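Local coordinates for protein alpha-glucosidase (Bacteroides thetaiotaomicron, PDB 5XFM) that probably hydrolyses beta-L-arabinopyranosides and alpha-galactosides, as a bifunctional enzyme of glycoside hydrolase family 97, at residues 55-61 with 137-143; 236-240 with 407-411; 40-45 with 263-267. The protein carries 1 engineered substitution. All blocks are in the same frame, centred on the assembly; numbering follows the deposited sequence.

Contact 1 (55-61 with 137-143)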
loop_
_atom_site.group_PDB
_atom_site.type_symbol
_atom_site.label_atom_id
_atom_site.label_comp_id
_atom_site.label_asym_id
_atom_site.label_seq_id
_atom_site.Cartn_x
_atom_site.Cartn_y
_atom_site.Cartn_z
ATOM N N LEU A 55 -8.350 -4.650 24.364
ATOM C CA LEU A 55 -6.996 -4.111 24.423
ATOM C C LEU A 55 -6.111 -5.084 25.179
ATOM O O LEU A 55 -6.605 -5.976 25.867
ATOM C CB LEU A 55 -6.970 -2.743 25.110
ATOM C CG LEU A 55 -7.577 -1.533 24.404
ATOM C CD1 LEU A 55 -7.714 -0.379 25.381
ATOM C CD2 LEU A 55 -6.702 -1.132 23.231
ATOM N N GLY A 56 -4.801 -4.926 25.061
ATOM C CA GLY A 56 -3.920 -5.661 25.945
ATOM C C GLY A 56 -3.001 -6.622 25.242
ATOM O O GLY A 56 -2.930 -6.643 24.010
ATOM N N MET A 57 -2.261 -7.392 26.031
ATOM C CA MET A 57 -1.300 -8.324 25.464
ATOM C C MET A 57 -0.857 -9.348 26.497
ATOM O O MET A 57 -1.033 -9.162 27.693
ATOM C CB MET A 57 -0.089 -7.579 24.904
ATOM C CG MET A 57 0.715 -6.828 25.943
ATOM S SD MET A 57 2.227 -6.174 25.228
ATOM C CE MET A 57 1.521 -5.122 23.971
ATOM N N ASN A 58 -0.291 -10.434 26.001
ATOM C CA ASN A 58 0.317 -11.482 26.796
ATOM C C ASN A 58 1.823 -11.487 26.533
ATOM O O ASN A 58 2.267 -11.574 25.369
ATOM C CB ASN A 58 -0.329 -12.820 26.428
ATOM C CG ASN A 58 0.191 -13.982 27.242
ATOM O OD1 ASN A 58 0.681 -13.807 28.344
ATOM N ND2 ASN A 58 0.076 -15.191 26.689
ATOM N N THR A 59 2.588 -11.417 27.625
ATOM C CA THR A 59 4.007 -11.107 27.562
ATOM C C THR A 59 4.860 -11.995 28.492
ATOM O O THR A 59 4.406 -12.393 29.568
ATOM C CB THR A 59 4.179 -9.604 27.920
ATOM O OG1 THR A 59 3.954 -8.786 26.762
ATOM C CG2 THR A 59 5.512 -9.318 28.497
ATOM N N ASN A 60 6.111 -12.260 28.108
ATOM C CA ASN A 60 6.985 -13.121 28.906
ATOM C C ASN A 60 7.565 -12.453 30.154
ATOM O O ASN A 60 8.368 -13.053 30.861
ATOM C CB ASN A 60 8.138 -13.650 28.044
ATOM C CG ASN A 60 9.187 -12.584 27.731
ATOM O OD1 ASN A 60 8.926 -11.385 27.819
ATOM N ND2 ASN A 60 10.383 -13.026 27.364
ATOM N N ILE A 61 7.165 -11.218 30.427
ATOM C CA ILE A 61 7.475 -10.607 31.714
ATOM C C ILE A 61 6.188 -10.337 32.491
ATOM O O ILE A 61 6.235 -9.843 33.618
ATOM C CB ILE A 61 8.274 -9.286 31.574
ATOM C CG1 ILE A 61 7.379 -8.158 31.064
ATOM C CG2 ILE A 61 9.508 -9.480 30.702
ATOM C CD1 ILE A 61 7.906 -6.770 31.359
ATOM N N VAL A 137 11.925 -7.987 26.207
ATOM C CA VAL A 137 10.625 -8.617 26.285
ATOM C C VAL A 137 10.311 -9.392 25.012
ATOM O O VAL A 137 10.755 -9.036 23.917
ATOM C CB VAL A 137 9.519 -7.559 26.543
ATOM C CG1 VAL A 137 9.425 -6.580 25.388
ATOM C CG2 VAL A 137 8.190 -8.211 26.762
ATOM N N THR A 138 9.568 -10.479 25.182
ATOM C CA THR A 138 8.949 -11.186 24.077
ATOM C C THR A 138 7.439 -11.101 24.244
ATOM O O THR A 138 6.896 -11.590 25.231
ATOM C CB THR A 138 9.374 -12.663 24.035
ATOM O OG1 THR A 138 10.800 -12.755 23.918
ATOM C CG2 THR A 138 8.724 -13.378 22.861
ATOM N N VAL A 139 6.758 -10.482 23.287
ATOM C CA VAL A 139 5.300 -10.417 23.338
ATOM C C VAL A 139 4.715 -11.689 22.745
ATOM O O VAL A 139 4.770 -11.903 21.532
ATOM C CB VAL A 139 4.739 -9.191 22.587
ATOM C CG1 VAL A 139 3.216 -9.210 22.603
ATOM C CG2 VAL A 139 5.266 -7.904 23.202
ATOM N N LYS A 140 4.169 -12.539 23.609
ATOM C CA LYS A 140 3.637 -13.828 23.190
ATOM C C LYS A 140 2.400 -13.648 22.321
ATOM O O LYS A 140 2.187 -14.409 21.373
ATOM C CB LYS A 140 3.282 -14.700 24.400
ATOM C CG LYS A 140 4.441 -15.052 25.321
ATOM C CD LYS A 140 3.984 -15.973 26.448
ATOM C CE LYS A 140 5.069 -16.144 27.508
ATOM N NZ LYS A 140 6.277 -16.850 26.993
ATOM N N GLU A 141 1.587 -12.641 22.636
ATOM C CA GLU A 141 0.332 -12.469 21.903
ATOM C C GLU A 141 -0.320 -11.108 22.138
ATOM O O GLU A 141 -0.184 -10.541 23.204
ATOM C CB GLU A 141 -0.616 -13.596 22.325
ATOM C CG GLU A 141 -2.043 -13.515 21.863
ATOM C CD GLU A 141 -2.836 -14.709 22.352
ATOM O OE1 GLU A 141 -2.511 -15.213 23.450
ATOM O OE2 GLU A 141 -3.766 -15.152 21.645
ATOM N N GLU A 142 -1.014 -10.570 21.143
ATOM C CA GLU A 142 -1.819 -9.373 21.360
ATOM C C GLU A 142 -3.291 -9.747 21.474
ATOM O O GLU A 142 -3.789 -10.576 20.714
ATOM C CB GLU A 142 -1.611 -8.339 20.242
ATOM C CG GLU A 142 -0.490 -7.348 20.526
ATOM C CD GLU A 142 -0.306 -6.304 19.435
ATOM O OE1 GLU A 142 -1.229 -5.497 19.187
ATOM O OE2 GLU A 142 0.783 -6.286 18.823
ATOM N N GLN A 143 -3.964 -9.173 22.466
ATOM C CA GLN A 143 -5.406 -9.321 22.613
ATOM C C GLN A 143 -6.112 -8.225 21.804
ATOM O O GLN A 143 -7.318 -8.289 21.566
ATOM C CB GLN A 143 -5.795 -9.267 24.092
ATOM C CG GLN A 143 -7.286 -9.275 24.386
ATOM C CD GLN A 143 -7.578 -9.641 25.829
ATOM O OE1 GLN A 143 -7.630 -10.817 26.182
ATOM N NE2 GLN A 143 -7.754 -8.632 26.673
#
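A classic beta bulge interrupts the antiparallel pairing of strands 47-59 and 136-147: Lys140 and Glu141 on one strand both face Asn58 on the other. Asn58 N makes a nearly straight bond to Glu141 O at 2.8 Å (173°), and Asn58 O takes Glu141 N in return, with Lys140 N adding a weak second bond. The extra residue shifts the pairing by one, from Asn58-Glu141 to Thr59-Val139.

Past the bulge, Asn60 closes the end of the pair with both backbone and side chain. Its N bonds Thr138 O at 3.1 Å, while its OD1 accepts Thr138 N at 2.9 Å, the donor standing above the plane of the amide carbonyl. With CG tucked between the backbone N and the carbonyl carbon (chi1 73°), the Asn60 amide is folded back over the opposite strand. The end of the Lys140 chain reaches Asn60, its CE 3.8 Å from Asn60 CA.

On the face carrying Met57, Thr59 and Val139, the sulfur of Met57 rests on Val139 CG2 at 4.0 Å. Thr59 CG2 presses on Val137 CG2 at 3.4 Å, a tight methyl pair, and Thr59 OG1 is buried without a polar partner.

At the other end Gln143 N bonds Gly56 O, and Gln143 NE2 approaches Leu55 O almost head-on at 3.0 Å, with the N-H bent to 151°. The same NE2 also bonds Thr65 O; an alanine here would probably leave Leu55 O and Thr65 O without their shared donor, while the backbone bond to Gly56 O would remain.

Strand 121-128 of the second sheet packs on Leu55, Met57 and Glu142 through Phe124 and Tyr126. Strand 251-253 pairs with strand 136-147 in turn, Val137 bonding Phe252 through the backbone, and Glu142 meets Arg261 in a salt bridge.

Contact 2 (236-240 with 407-411); sequences FPMAE and GDKQE
Pro237 opens the contact by laying its ring against Asp408. Its CB meets Asp408 CB at 3.8 Å, and its CG lies 3.8 Å from Asp408 O and 3.9 Å from Lys409 CA. The pyrrolidine seats on the turn that leads into helix 410-425, where Lys409 holds the N-cap position. The Asp408 carboxylate is engaged with Tyr173 OH and Thr436 OG1.

At Met238 the main chain does the touching: its O is 3.5 Å from Lys409 CE, while its side chain starts out away from segment 407-411. Met238 N and Asp408 N both bond the carboxylate of Glu241, one to each oxygen, so a single side chain ties the two segments together.

Ala239 offers its carbonyl to the lysine. The Lys409 chain starts with CG anti to its own carbonyl carbon (chi1 -73°) and runs fully extended, passing the Pro237 ring and Met238 O until NZ arrives at Ala239 O, 2.8 Å away. The ammonium comes in about 40° above the carbonyl plane. Glu241 O, Asn245 O and Gly246 O accept from the same nitrogen; four acceptors for three hydrogens means that at least one N-H is probably shared, and this cluster of main-chain oxygens would be expected to stabilise the charge.

At this domain interface Lys409, from the beta-to-alpha loop between barrel strand 399-403 and helix 410-425, is received by carbonyls of a loop of the N-terminal, mutarotase-like beta domain, at the C-terminal end of the TIM-barrel strands, where such barrels carry their active sites.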
loop_
_atom_site.group_PDB
_atom_site.type_symbol
_atom_site.label_atom_id
_atom_site.label_comp_id
_atom_site.label_asym_id
_atom_site.label_seq_id
_atom_site.Cartn_x
_atom_site.Cartn_y
_atom_site.Cartn_z
ATOM N N PHE A 236 -0.519 -12.571 15.032
ATOM C CA PHE A 236 0.890 -12.567 14.659
ATOM C C PHE A 236 1.104 -13.561 13.509
ATOM O O PHE A 236 0.214 -14.368 13.226
ATOM C CB PHE A 236 1.759 -12.921 15.871
ATOM C CG PHE A 236 1.834 -11.834 16.903
ATOM C CD1 PHE A 236 1.401 -10.547 16.612
ATOM C CD2 PHE A 236 2.312 -12.105 18.179
ATOM C CE1 PHE A 236 1.456 -9.550 17.568
ATOM C CE2 PHE A 236 2.371 -11.110 19.138
ATOM C CZ PHE A 236 1.942 -9.831 18.831
ATOM N N PRO A 237 2.272 -13.506 12.836
ATOM C CA PRO A 237 2.487 -14.411 11.696
ATOM C C PRO A 237 2.400 -15.893 12.056
ATOM O O PRO A 237 2.583 -16.272 13.214
ATOM C CB PRO A 237 3.904 -14.051 11.214
ATOM C CG PRO A 237 4.510 -13.212 12.301
ATOM C CD PRO A 237 3.371 -12.535 12.981
ATOM N N MET A 238 2.101 -16.721 11.057
ATOM C CA MET A 238 2.020 -18.161 11.245
ATOM C C MET A 238 3.410 -18.788 11.344
ATOM O O MET A 238 4.344 -18.340 10.689
ATOM C CB MET A 238 1.224 -18.790 10.102
ATOM C CG MET A 238 -0.165 -18.191 9.954
ATOM S SD MET A 238 -0.926 -18.572 8.373
ATOM C CE MET A 238 0.172 -17.712 7.252
ATOM N N ALA A 239 3.531 -19.826 12.166
ATOM C CA ALA A 239 4.798 -20.492 12.395
ATOM C C ALA A 239 5.375 -21.094 11.114
ATOM O O ALA A 239 6.590 -21.165 10.942
ATOM C CB ALA A 239 4.628 -21.576 13.458
ATOM N N GLU A 240 4.499 -21.507 10.207
ATOM C CA GLU A 240 4.940 -22.149 8.978
ATOM C C GLU A 240 5.540 -21.170 7.970
ATOM O O GLU A 240 6.090 -21.597 6.961
ATOM C CB GLU A 240 3.781 -22.907 8.319
ATOM C CG GLU A 240 3.271 -24.106 9.108
ATOM C CD GLU A 240 2.298 -23.709 10.206
ATOM O OE1 GLU A 240 1.972 -22.506 10.310
ATOM O OE2 GLU A 240 1.862 -24.602 10.965
ATOM N N GLY A 407 7.759 -13.842 4.412
ATOM C CA GLY A 407 6.578 -13.696 5.243
ATOM C C GLY A 407 6.660 -12.537 6.217
ATOM O O GLY A 407 7.401 -11.583 5.991
ATOM N N ASP A 408 5.923 -12.620 7.318
ATOM C CA ASP A 408 5.725 -11.466 8.189
ATOM C C ASP A 408 6.538 -11.532 9.472
ATOM O O ASP A 408 6.452 -10.638 10.311
ATOM C CB ASP A 408 4.230 -11.319 8.533
ATOM C CG ASP A 408 3.461 -10.480 7.514
ATOM O OD1 ASP A 408 4.091 -9.755 6.714
ATOM O OD2 ASP A 408 2.211 -10.540 7.516
ATOM N N LYS A 409 7.317 -12.596 9.634
ATOM C CA LYS A 409 8.111 -12.748 10.843
ATOM C C LYS A 409 9.138 -11.627 10.991
ATOM O O LYS A 409 9.626 -11.083 9.994
ATOM C CB LYS A 409 8.800 -14.105 10.857
ATOM C CG LYS A 409 7.858 -15.261 11.117
ATOM C CD LYS A 409 8.588 -16.592 11.052
ATOM C CE LYS A 409 7.709 -17.732 11.547
ATOM N NZ LYS A 409 8.329 -19.050 11.240
ATOM N N GLN A 410 9.474 -11.316 12.241
ATOM C CA GLN A 410 10.396 -10.240 12.575
ATOM C C GLN A 410 11.755 -10.411 11.868
ATOM O O GLN A 410 12.393 -9.435 11.509
ATOM C CB GLN A 410 10.562 -10.157 14.106
ATOM C CG GLN A 410 11.638 -9.178 14.578
ATOM C CD GLN A 410 11.581 -8.883 16.068
ATOM O OE1 GLN A 410 11.229 -9.742 16.875
ATOM N NE2 GLN A 410 11.977 -7.672 16.442
ATOM N N GLU A 411 12.179 -11.655 11.682
ATOM C CA GLU A 411 13.371 -12.020 10.903
ATOM C C GLU A 411 13.328 -11.446 9.466
ATOM O O GLU A 411 14.338 -10.970 8.903
ATOM C CB GLU A 411 13.492 -13.549 10.891
ATOM C CG GLU A 411 14.613 -14.134 10.072
ATOM C CD GLU A 411 14.908 -15.574 10.468
ATOM O OE1 GLU A 411 14.946 -15.856 11.687
ATOM O OE2 GLU A 411 15.092 -16.421 9.565
#

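Contact 3 (40-45 with 263-267); sequences YSVSYN and ITVGD
Tyr40 OH is hydrogen-bonded to Gly145 O and is also touched by Ile263 CD1, 3.6 Å away. The same methyl lies 3.8 Å from Tyr40 CE2, meeting the ring obliquely, so the buried hydroxyl keeps its polar partner while the aromatic carbons around it are packed with aliphatic ones. A chi1 of 70°, with CG between the backbone N and the carbonyl carbon, brings the CE2 and OH end of the ring to this methyl, and Val42 CG2 fills in at the edge of the ring, in its plane.

Further along, Val42 CG1 faces Val265 CG1 at 4.4 Å, a looser contact, and Val265 CG2 comes up to Tyr44 CB at 3.8 Å.

The Tyr44 ring then lies flat over the main chain of the other strand. Gly266 CA stands 4.0 Å from the ring centroid and only 5° off the normal, a CH-pi contact centred on one face and made by the CA itself, with no side chain involved. Asp267 N approaches the same ring obliquely, 3.6 Å from Tyr44 CE1. At the end of the strands Asn45 ND2 and Asp267 OD2 stay 3.6 Å apart, their amide and carboxylate planes steeply turned, with no hydrogen bond between them.

No backbone bond joins the two strands, because they belong to opposed sheets: their axes approach to 7.6 Å and run 33° apart in direction. Strand 39-44 lies between 26-31 and 47-59, strand 256-266 between 121-128 and 206-212. Phe146 of strand 136-147 packs on both Tyr40 and Ile263, and Phe124 of strand 121-128 meets the Tyr40 ring.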
loop_
_atom_site.group_PDB
_atom_site.type_symbol
_atom_site.label_atom_id
_atom_site.label_comp_id
_atom_site.label_asym_id
_atom_site.label_seq_id
_atom_site.Cartn_x
_atom_site.Cartn_y
_atom_site.Cartn_z
ATOM N N TYR A 40 -11.833 -0.520 24.396
ATOM C CA TYR A 40 -12.105 0.833 23.933
ATOM C C TYR A 40 -13.300 0.784 22.992
ATOM O O TYR A 40 -13.688 -0.290 22.543
ATOM C CB TYR A 40 -10.883 1.430 23.231
ATOM C CG TYR A 40 -10.587 0.796 21.892
ATOM C CD1 TYR A 40 -9.959 -0.440 21.819
ATOM C CD2 TYR A 40 -10.923 1.433 20.703
ATOM C CE1 TYR A 40 -9.682 -1.032 20.605
ATOM C CE2 TYR A 40 -10.648 0.848 19.483
ATOM C CZ TYR A 40 -10.030 -0.385 19.442
ATOM O OH TYR A 40 -9.755 -0.980 18.237
ATOM N N SER A 41 -13.904 1.934 22.721
ATOM C CA SER A 41 -14.962 2.005 21.715
ATOM C C SER A 41 -14.835 3.300 20.925
ATOM O O SER A 41 -14.249 4.272 21.401
ATOM C CB SER A 41 -16.348 1.907 22.354
ATOM O OG SER A 41 -16.633 3.063 23.116
ATOM N N VAL A 42 -15.358 3.301 19.705
ATOM C CA VAL A 42 -15.223 4.447 18.816
ATOM C C VAL A 42 -16.549 4.894 18.226
ATOM O O VAL A 42 -17.327 4.086 17.717
ATOM C CB VAL A 42 -14.242 4.144 17.660
ATOM C CG1 VAL A 42 -14.181 5.311 16.677
ATOM C CG2 VAL A 42 -12.863 3.822 18.211
ATOM N N SER A 43 -16.800 6.195 18.290
ATOM C CA SER A 43 -17.989 6.776 17.688
ATOM C C SER A 43 -17.625 7.904 16.728
ATOM O O SER A 43 -16.582 8.545 16.881
ATOM C CB SER A 43 -18.932 7.280 18.782
ATOM O OG SER A 43 -18.570 8.584 19.206
ATOM N N TYR A 44 -18.480 8.137 15.737
ATOM C CA TYR A 44 -18.309 9.253 14.813
ATOM C C TYR A 44 -19.652 9.923 14.574
ATOM O O TYR A 44 -20.607 9.260 14.173
ATOM C CB TYR A 44 -17.707 8.789 13.483
ATOM C CG TYR A 44 -17.247 9.945 12.623
ATOM C CD1 TYR A 44 -18.109 10.558 11.722
ATOM C CD2 TYR A 44 -15.954 10.442 12.735
ATOM C CE1 TYR A 44 -17.691 11.627 10.947
ATOM C CE2 TYR A 44 -15.531 11.501 11.969
ATOM C CZ TYR A 44 -16.398 12.093 11.077
ATOM O OH TYR A 44 -15.958 13.157 10.318
ATOM N N ASN A 45 -19.707 11.238 14.789
ATOM C CA ASN A 45 -20.968 11.989 14.816
ATOM C C ASN A 45 -22.073 11.325 15.635
ATOM O O ASN A 45 -23.245 11.376 15.264
ATOM C CB ASN A 45 -21.479 12.236 13.392
ATOM C CG ASN A 45 -20.802 13.415 12.728
ATOM O OD1 ASN A 45 -20.278 14.305 13.400
ATOM N ND2 ASN A 45 -20.810 13.431 11.401
ATOM N N ILE A 263 -7.035 3.241 12.872
ATOM C CA ILE A 263 -8.453 3.220 12.553
ATOM C C ILE A 263 -8.859 4.504 11.832
ATOM O O ILE A 263 -8.904 5.572 12.437
ATOM C CB ILE A 263 -9.313 3.077 13.816
ATOM C CG1 ILE A 263 -8.782 1.958 14.712
ATOM C CG2 ILE A 263 -10.774 2.854 13.448
ATOM C CD1 ILE A 263 -9.456 1.904 16.075
ATOM N N THR A 264 -9.129 4.407 10.538
ATOM C CA THR A 264 -9.576 5.563 9.775
ATOM C C THR A 264 -11.092 5.512 9.678
ATOM O O THR A 264 -11.648 4.595 9.093
ATOM C CB THR A 264 -8.958 5.582 8.367
ATOM O OG1 THR A 264 -7.532 5.620 8.476
ATOM C CG2 THR A 264 -9.443 6.788 7.573
ATOM N N VAL A 265 -11.773 6.480 10.263
ATOM C CA VAL A 265 -13.223 6.375 10.396
ATOM C C VAL A 265 -13.892 7.642 9.870
ATOM O O VAL A 265 -13.366 8.739 10.035
ATOM C CB VAL A 265 -13.621 6.081 11.861
ATOM C CG1 VAL A 265 -12.750 6.866 12.812
ATOM C CG2 VAL A 265 -15.111 6.352 12.110
ATOM N N GLY A 266 -15.039 7.490 9.214
ATOM C CA GLY A 266 -15.793 8.655 8.783
ATOM C C GLY A 266 -17.226 8.321 8.436
ATOM O O GLY A 266 -17.608 7.160 8.441
ATOM N N ASP A 267 -18.033 9.338 8.160
ATOM C CA ASP A 267 -19.385 9.094 7.685
ATOM C C ASP A 267 -19.389 9.011 6.164
ATOM O O ASP A 267 -20.407 8.693 5.557
ATOM C CB ASP A 267 -20.343 10.194 8.156
ATOM C CG ASP A 267 -19.856 11.587 7.791
ATOM O OD1 ASP A 267 -18.698 11.720 7.326
ATOM O OD2 ASP A 267 -20.646 12.546 7.934
#

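Contacts 1 and 3 both build the N-terminal beta domain, their centres about 26 Å apart. Contact 1 pairs strands within one sheet; contact 3 packs that sheet against the second. They meet where Leu55 CD2 touches Tyr40 CD1 at 3.6 Å, on neighbouring strands 47-59 and 39-44. Contact 2, its centre about 16 Å from that of contact 1, carries the domain over to the catalytic barrel, and Phe236 packs its ring against Val139, Glu141 and Glu142. Along the chain, contact 1 falls between the two halves of contact 3, whereas contacts 2 and 3 interleave, so segment 407-411, in the barrel, meets a loop lying between those halves.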